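Local coordinates for ankyrin repeat family protein (Enterococcus faecalis, PDB 3HRA) that is of unknown function but, as a solenoid of ankyrin repeats, probably serves as a scaffold for binding other proteins, at residues A[133-145]-A[164-176]. Numbering follows the deposited sequence.
Sequences IDFQNDFGYTALI and LMENGADQSIKDN
Two aspartates, D134 and D170, cross at about a right angle, the carboxylate of D134 lying against the backbone N and CB of D170, while their OD2 atoms stay 4.7 Å apart. D134 OD1 takes the N-H of D170 on its syn side, 2.9 Å from D170 N and nearly straight at 170°. One water joins the same OD1 to D170 O, and another spans D134 OD2 and D170 OD2, which probably eases their like charges. D170 OD1 accepts from S172 N, an Asx turn, and also from S172 OG. G168, at positive phi, closes helix 155-166 in a Schellman motif. Beside it I133, with CG1 anti to its backbone N (chi1 -167°), lays CD1 3.8 Å from A169 CB and 4.0 Å from L164 CD2, an apolar patch at the helix end. L144 and L164 run antiparallel alongside each other, their CD1 atoms 4.1 Å apart, and L144 CD2 reaches Q171 CB at 3.6 Å. The branched I173 spreads CD1 onto D134 CB and CG2 toward T142 CG2, while T142 OG1 caps helix 143-149 through I145 N. At the far end N176 N donates to F139 O (3.1 Å), and G140, lacking a side chain, lets the D175 backbone close in. D175 OD1 sits at the Y141 ring edge and hydrogen-bonds the OH of Y184 in helix 181-188. Successive loops stacked side by side, each leading into a helix pair, are the hallmark of the ankyrin-repeat solenoid.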
ATOM      1  N   ILE A 133       1.795 -11.654  -6.497  1.00  7.03           N
ATOM      2  CA  ILE A 133       1.725 -12.174  -5.136  1.00  6.09           C
ATOM      3  C   ILE A 133       3.091 -12.681  -4.661  1.00  6.84           C
ATOM      4  O   ILE A 133       3.357 -12.776  -3.457  1.00  7.77           O
ATOM      5  CB  ILE A 133       0.639 -13.279  -5.042  1.00  7.25           C
ATOM      6  CG1 ILE A 133       0.293 -13.626  -3.594  1.00  5.91           C
ATOM      7  CG2 ILE A 133       1.048 -14.531  -5.830  1.00  7.08           C
ATOM      8  CD1 ILE A 133      -1.004 -14.423  -3.500  1.00  9.79           C
ATOM      9  N   ASP A 134       3.968 -12.983  -5.609  1.00  7.40           N
ATOM     10  CA  ASP A 134       5.280 -13.540  -5.290  1.00  5.21           C
ATOM     11  C   ASP A 134       6.408 -12.502  -5.363  1.00  8.78           C
ATOM     12  O   ASP A 134       7.597 -12.843  -5.366  1.00 10.19           O
ATOM     13  CB  ASP A 134       5.598 -14.722  -6.213  1.00  8.49           C
ATOM     14  CG  ASP A 134       4.671 -15.914  -5.993  1.00 13.57           C
ATOM     15  OD1 ASP A 134       4.182 -16.114  -4.851  1.00  8.72           O
ATOM     16  OD2 ASP A 134       4.432 -16.669  -6.977  1.00 16.18           O
ATOM     17  N   PHE A 135       6.033 -11.229  -5.404  1.00  5.82           N
ATOM     18  CA  PHE A 135       7.029 -10.174  -5.499  1.00  5.80           C
ATOM     19  C   PHE A 135       7.893 -10.194  -4.246  1.00  7.46           C
ATOM     20  O   PHE A 135       7.428 -10.571  -3.170  1.00  8.11           O
ATOM     21  CB  PHE A 135       6.339  -8.814  -5.629  1.00  5.92           C
ATOM     22  CG  PHE A 135       7.284  -7.692  -5.975  1.00  4.81           C
ATOM     23  CD1 PHE A 135       7.787  -7.578  -7.259  1.00  9.72           C
ATOM     24  CD2 PHE A 135       7.679  -6.767  -5.013  1.00  6.59           C
ATOM     25  CE1 PHE A 135       8.674  -6.539  -7.590  1.00 10.64           C
ATOM     26  CE2 PHE A 135       8.551  -5.729  -5.334  1.00  7.23           C
ATOM     27  CZ  PHE A 135       9.044  -5.617  -6.627  1.00  8.13           C
ATOM     28  N   GLN A 136       9.162  -9.829  -4.387  1.00  6.59           N
ATOM     29  CA  GLN A 136      10.071  -9.770  -3.245  1.00  4.75           C
ATOM     30  C   GLN A 136      10.658  -8.388  -3.071  1.00  4.29           C
ATOM     31  O   GLN A 136      10.978  -7.699  -4.055  1.00  8.71           O
ATOM     32  CB  GLN A 136      11.222 -10.761  -3.429  1.00  6.43           C
ATOM     33  CG  GLN A 136      10.829 -12.227  -3.253  1.00  6.95           C
ATOM     34  CD  GLN A 136      11.975 -13.159  -3.595  1.00  9.97           C
ATOM     35  OE1 GLN A 136      12.683 -13.659  -2.713  1.00 13.52           O
ATOM     36  NE2 GLN A 136      12.168 -13.391  -4.882  1.00  8.42           N
ATOM     37  N   ASN A 137      10.841  -7.983  -1.821  1.00  7.17           N
ATOM     38  CA  ASN A 137      11.529  -6.722  -1.546  1.00  6.04           C
ATOM     39  C   ASN A 137      13.048  -6.900  -1.410  1.00  7.74           C
ATOM     40  O   ASN A 137      13.585  -7.962  -1.770  1.00  9.19           O
ATOM     41  CB  ASN A 137      10.908  -5.976  -0.350  1.00  7.14           C
ATOM     42  CG  ASN A 137      10.966  -6.764   0.972  1.00  8.90           C
ATOM     43  OD1 ASN A 137      10.127  -6.549   1.854  1.00 15.51           O
ATOM     44  ND2 ASN A 137      11.932  -7.661   1.115  1.00  3.93           N
ATOM     45  N   ASP A 138      13.739  -5.865  -0.920  1.00 10.43           N
ATOM     46  CA  ASP A 138      15.214  -5.860  -0.893  1.00 11.70           C
ATOM     47  C   ASP A 138      15.798  -6.954  -0.009  1.00  8.16           C
ATOM     48  O   ASP A 138      16.952  -7.355  -0.191  1.00 11.65           O
ATOM     49  CB  ASP A 138      15.781  -4.513  -0.423  1.00  9.69           C
ATOM     50  CG  ASP A 138      15.687  -3.440  -1.476  1.00 11.12           C
ATOM     51  OD1 ASP A 138      15.935  -2.268  -1.131  1.00 14.83           O
ATOM     52  OD2 ASP A 138      15.359  -3.757  -2.645  1.00 16.42           O
ATOM     53  N   PHE A 139      14.994  -7.419   0.944  1.00  7.40           N
ATOM     54  CA  PHE A 139      15.390  -8.474   1.859  1.00  9.31           C
ATOM     55  C   PHE A 139      15.067  -9.859   1.324  1.00  9.11           C
ATOM     56  O   PHE A 139      15.406 -10.848   1.965  1.00  7.70           O
ATOM     57  CB  PHE A 139      14.715  -8.284   3.228  1.00  8.04           C
ATOM     58  CG  PHE A 139      14.766  -6.871   3.727  1.00 12.75           C
ATOM     59  CD1 PHE A 139      15.934  -6.360   4.281  1.00 16.21           C
ATOM     60  CD2 PHE A 139      13.653  -6.050   3.649  1.00 14.64           C
ATOM     61  CE1 PHE A 139      15.993  -5.056   4.738  1.00 19.41           C
ATOM     62  CE2 PHE A 139      13.707  -4.732   4.107  1.00 14.41           C
ATOM     63  CZ  PHE A 139      14.876  -4.241   4.654  1.00 16.38           C
ATOM     64  N   GLY A 140      14.385  -9.927   0.178  1.00  7.60           N
ATOM     65  CA  GLY A 140      13.936 -11.194  -0.376  1.00  7.25           C
ATOM     66  C   GLY A 140      12.595 -11.639   0.198  1.00  5.50           C
ATOM     67  O   GLY A 140      12.108 -12.734  -0.115  1.00  9.26           O
ATOM     68  N   TYR A 141      11.993 -10.793   1.031  1.00  6.44           N
ATOM     69  CA  TYR A 141      10.741 -11.139   1.690  1.00  5.31           C
ATOM     70  C   TYR A 141       9.599 -11.016   0.703  1.00  5.83           C
ATOM     71  O   TYR A 141       9.537 -10.058  -0.055  1.00  6.64           O
ATOM     72  CB  TYR A 141      10.412 -10.206   2.865  1.00  7.33           C
ATOM     73  CG  TYR A 141      11.352 -10.241   4.049  1.00  9.91           C
ATOM     74  CD1 TYR A 141      11.450  -9.149   4.901  1.00 12.06           C
ATOM     75  CD2 TYR A 141      12.142 -11.350   4.315  1.00  8.62           C
ATOM     76  CE1 TYR A 141      12.294  -9.163   5.988  1.00 11.68           C
ATOM     77  CE2 TYR A 141      12.995 -11.373   5.411  1.00 14.73           C
ATOM     78  CZ  TYR A 141      13.063 -10.279   6.244  1.00 13.29           C
ATOM     79  OH  TYR A 141      13.906 -10.285   7.336  1.00 16.00           O
ATOM     80  N   THR A 142       8.699 -11.992   0.742  1.00  7.44           N
ATOM     81  CA  THR A 142       7.408 -11.899   0.071  1.00  8.23           C
ATOM     82  C   THR A 142       6.378 -11.463   1.110  1.00  6.37           C
ATOM     83  O   THR A 142       6.683 -11.408   2.314  1.00  5.96           O
ATOM     84  CB  THR A 142       6.951 -13.275  -0.455  1.00  6.65           C
ATOM     85  OG1 THR A 142       6.878 -14.199   0.641  1.00  4.55           O
ATOM     86  CG2 THR A 142       7.932 -13.804  -1.500  1.00  6.46           C
ATOM     87  N   ALA A 143       5.159 -11.206   0.654  1.00  4.18           N
ATOM     88  CA  ALA A 143       4.052 -10.886   1.553  1.00  4.61           C
ATOM     89  C   ALA A 143       3.846 -12.020   2.544  1.00  6.70           C
ATOM     90  O   ALA A 143       3.663 -11.781   3.744  1.00  7.59           O
ATOM     91  CB  ALA A 143       2.764 -10.625   0.766  1.00  6.74           C
ATOM     92  N   LEU A 144       3.902 -13.254   2.053  1.00  4.72           N
ATOM     93  CA  LEU A 144       3.747 -14.408   2.933  1.00  5.45           C
ATOM     94  C   LEU A 144       4.822 -14.472   4.024  1.00  6.44           C
ATOM     95  O   LEU A 144       4.513 -14.690   5.203  1.00  7.54           O
ATOM     96  CB  LEU A 144       3.764 -15.696   2.119  1.00  6.08           C
ATOM     97  CG  LEU A 144       3.500 -16.954   2.931  1.00  4.56           C
ATOM     98  CD1 LEU A 144       2.062 -16.969   3.499  1.00  7.82           C
ATOM     99  CD2 LEU A 144       3.769 -18.190   2.056  1.00  4.94           C
ATOM    100  N   ILE A 145       6.080 -14.304   3.635  1.00  6.23           N
ATOM    101  CA  ILE A 145       7.181 -14.353   4.584  1.00  6.28           C
ATOM    102  C   ILE A 145       7.043 -13.273   5.647  1.00 10.46           C
ATOM    103  O   ILE A 145       7.238 -13.547   6.834  1.00  8.39           O
ATOM    104  CB  ILE A 145       8.564 -14.263   3.884  1.00  5.46           C
ATOM    105  CG1 ILE A 145       8.850 -15.576   3.146  1.00  8.63           C
ATOM    106  CG2 ILE A 145       9.644 -14.015   4.908  1.00  7.02           C
ATOM    107  CD1 ILE A 145      10.005 -15.503   2.167  1.00 10.86           C
ATOM    108  N   LEU A 164      -3.542 -15.570   1.398  1.00  5.81           N
ATOM    109  CA  LEU A 164      -2.438 -15.628   0.425  1.00  9.16           C
ATOM    110  C   LEU A 164      -2.319 -17.006  -0.223  1.00  9.71           C
ATOM    111  O   LEU A 164      -2.147 -17.117  -1.440  1.00  7.65           O
ATOM    112  CB  LEU A 164      -1.085 -15.215   1.070  1.00  4.06           C
ATOM    113  CG  LEU A 164      -0.969 -13.732   1.450  1.00  5.45           C
ATOM    114  CD1 LEU A 164       0.223 -13.461   2.368  1.00  6.22           C
ATOM    115  CD2 LEU A 164      -0.895 -12.884   0.183  1.00  7.47           C
ATOM    116  N   MET A 165      -2.382 -18.060   0.588  1.00  6.31           N
ATOM    117  CA  MET A 165      -2.275 -19.409   0.041  1.00  8.75           C
ATOM    118  C   MET A 165      -3.455 -19.736  -0.857  1.00  8.67           C
ATOM    119  O   MET A 165      -3.310 -20.428  -1.857  1.00 11.95           O
ATOM    120  CB  MET A 165      -2.143 -20.451   1.159  1.00  8.70           C
ATOM    121  CG  MET A 165      -0.900 -20.258   2.027  1.00  9.16           C
ATOM    122  SD  MET A 165       0.636 -20.163   1.087  1.00 10.05           S
ATOM    123  CE  MET A 165       0.715 -21.835   0.431  1.00 10.46           C
ATOM    124  N   GLU A 166      -4.634 -19.241  -0.500  1.00  6.70           N
ATOM    125  CA  GLU A 166      -5.811 -19.525  -1.307  1.00  8.46           C
ATOM    126  C   GLU A 166      -5.746 -18.792  -2.642  1.00 13.10           C
ATOM    127  O   GLU A 166      -6.489 -19.105  -3.571  1.00 18.69           O
ATOM    128  CB  GLU A 166      -7.078 -19.159  -0.555  1.00  9.17           C
ATOM    129  CG  GLU A 166      -7.499 -20.212   0.445  1.00 13.25           C
ATOM    130  CD  GLU A 166      -7.921 -21.523  -0.207  1.00 16.98           C
ATOM    131  OE1 GLU A 166      -8.690 -21.486  -1.187  1.00 23.46           O
ATOM    132  OE2 GLU A 166      -7.488 -22.588   0.269  1.00 19.86           O
ATOM    133  N   ASN A 167      -4.844 -17.817  -2.733  1.00  9.37           N
ATOM    134  CA  ASN A 167      -4.673 -17.067  -3.958  1.00  8.45           C
ATOM    135  C   ASN A 167      -3.394 -17.454  -4.689  1.00 10.96           C
ATOM    136  O   ASN A 167      -2.932 -16.736  -5.585  1.00 17.78           O
ATOM    137  CB  ASN A 167      -4.714 -15.560  -3.692  1.00  8.43           C
ATOM    138  CG  ASN A 167      -6.135 -15.036  -3.553  1.00 15.47           C
ATOM    139  OD1 ASN A 167      -6.721 -14.562  -4.523  1.00 19.21           O
ATOM    140  ND2 ASN A 167      -6.705 -15.141  -2.347  1.00 13.73           N
ATOM    141  N   GLY A 168      -2.836 -18.602  -4.309  1.00 12.40           N
ATOM    142  CA  GLY A 168      -1.733 -19.190  -5.042  1.00 14.02           C
ATOM    143  C   GLY A 168      -0.345 -18.676  -4.703  1.00 12.95           C
ATOM    144  O   GLY A 168       0.577 -18.836  -5.506  1.00 13.11           O
ATOM    145  N   ALA A 169      -0.174 -18.069  -3.529  1.00  7.79           N
ATOM    146  CA  ALA A 169       1.176 -17.649  -3.099  1.00  9.32           C
ATOM    147  C   ALA A 169       2.141 -18.825  -3.134  1.00  7.90           C
ATOM    148  O   ALA A 169       1.800 -19.932  -2.713  1.00 11.18           O
ATOM    149  CB  ALA A 169       1.141 -17.045  -1.691  1.00  8.04           C
ATOM    150  N   ASP A 170       3.351 -18.583  -3.628  1.00  8.92           N
ATOM    151  CA  ASP A 170       4.387 -19.621  -3.658  1.00 11.31           C
ATOM    152  C   ASP A 170       5.108 -19.628  -2.317  1.00  7.54           C
ATOM    153  O   ASP A 170       5.862 -18.710  -2.002  1.00  9.40           O
ATOM    154  CB  ASP A 170       5.366 -19.345  -4.804  1.00 11.67           C
ATOM    155  CG  ASP A 170       6.438 -20.422  -4.952  1.00 14.89           C
ATOM    156  OD1 ASP A 170       6.469 -21.385  -4.157  1.00 13.99           O
ATOM    157  OD2 ASP A 170       7.267 -20.293  -5.874  1.00 17.15           O
ATOM    158  N   GLN A 171       4.879 -20.660  -1.519  1.00  8.31           N
ATOM    159  CA  GLN A 171       5.502 -20.712  -0.201  1.00  6.38           C
ATOM    160  C   GLN A 171       6.932 -21.267  -0.199  1.00  8.00           C
ATOM    161  O   GLN A 171       7.600 -21.265   0.841  1.00 10.66           O
ATOM    162  CB  GLN A 171       4.636 -21.498   0.789  1.00  9.73           C
ATOM    163  CG  GLN A 171       4.647 -23.007   0.584  1.00 10.49           C
ATOM    164  CD  GLN A 171       4.078 -23.751   1.777  1.00  9.61           C
ATOM    165  OE1 GLN A 171       4.538 -23.577   2.911  1.00 13.46           O
ATOM    166  NE2 GLN A 171       3.092 -24.607   1.525  1.00  9.90           N
ATOM    167  N   SER A 172       7.404 -21.715  -1.359  1.00  6.45           N
ATOM    168  CA  SER A 172       8.747 -22.282  -1.464  1.00  6.63           C
ATOM    169  C   SER A 172       9.819 -21.199  -1.630  1.00 12.14           C
ATOM    170  O   SER A 172      11.024 -21.474  -1.526  1.00 13.26           O
ATOM    171  CB  SER A 172       8.805 -23.318  -2.603  1.00 15.01           C
ATOM    172  OG  SER A 172       8.826 -22.696  -3.879  1.00 19.82           O
ATOM    173  N   ILE A 173       9.385 -19.963  -1.869  1.00  9.29           N
ATOM    174  CA  ILE A 173      10.335 -18.861  -2.074  1.00  8.88           C
ATOM    175  C   ILE A 173      11.189 -18.599  -0.831  1.00  9.34           C
ATOM    176  O   ILE A 173      10.670 -18.495   0.271  1.00 10.73           O
ATOM    177  CB  ILE A 173       9.612 -17.561  -2.505  1.00  6.57           C
ATOM    178  CG1 ILE A 173       8.934 -17.778  -3.863  1.00  8.22           C
ATOM    179  CG2 ILE A 173      10.598 -16.384  -2.561  1.00 10.05           C
ATOM    180  CD1 ILE A 173       7.970 -16.662  -4.311  1.00 12.02           C
ATOM    181  N   LYS A 174      12.505 -18.495  -1.026  1.00  9.49           N
ATOM    182  CA  LYS A 174      13.437 -18.202   0.064  1.00  6.66           C
ATOM    183  C   LYS A 174      13.844 -16.737   0.054  1.00  8.34           C
ATOM    184  O   LYS A 174      14.095 -16.152  -1.006  1.00 10.71           O
ATOM    185  CB  LYS A 174      14.687 -19.090  -0.032  1.00  8.78           C
ATOM    186  CG  LYS A 174      14.412 -20.588   0.225  1.00 10.20           C
ATOM    187  CD  LYS A 174      15.641 -21.446  -0.057  1.00 14.47           C
ATOM    188  CE  LYS A 174      15.355 -22.918   0.248  1.00 16.97           C
ATOM    189  NZ  LYS A 174      16.449 -23.817  -0.222  1.00 27.92           N
ATOM    190  N   ASP A 175      13.900 -16.136   1.236  1.00 10.31           N
ATOM    191  CA  ASP A 175      14.431 -14.781   1.346  1.00  9.59           C
ATOM    192  C   ASP A 175      15.953 -14.788   1.257  1.00 13.40           C
ATOM    193  O   ASP A 175      16.553 -15.829   0.963  1.00 13.16           O
ATOM    194  CB  ASP A 175      13.914 -14.055   2.600  1.00  7.97           C
ATOM    195  CG  ASP A 175      14.389 -14.681   3.912  1.00 12.45           C
ATOM    196  OD1 ASP A 175      13.766 -14.385   4.946  1.00 17.31           O
ATOM    197  OD2 ASP A 175      15.374 -15.450   3.935  1.00 13.67           O
ATOM    198  N   ASN A 176      16.574 -13.631   1.485  1.00 11.84           N
ATOM    199  CA  ASN A 176      18.021 -13.487   1.318  1.00 10.38           C
ATOM    200  C   ASN A 176      18.819 -14.260   2.368  1.00 15.52           C
ATOM    201  O   ASN A 176      20.026 -14.465   2.202  1.00 19.61           O
ATOM    202  CB  ASN A 176      18.433 -12.012   1.351  1.00  8.36           C
ATOM    203  CG  ASN A 176      17.958 -11.231   0.136  1.00  9.01           C
ATOM    204  OD1 ASN A 176      17.988  -9.993   0.132  1.00 17.49           O
ATOM    205  ND2 ASN A 176      17.528 -11.937  -0.901  1.00 12.63           N
TER
HETATM  206  O   HOH W   1       4.838 -15.889  -2.208  1.00 13.53           O
HETATM  207  O   HOH W   2       2.416 -18.143  -7.299  1.00 16.81           O
HETATM  208  O   HOH W   3       6.719 -18.243  -8.078  1.00 35.72           O
HETATM  209  O   HOH W   4       6.810 -16.956   0.099  1.00 10.49           O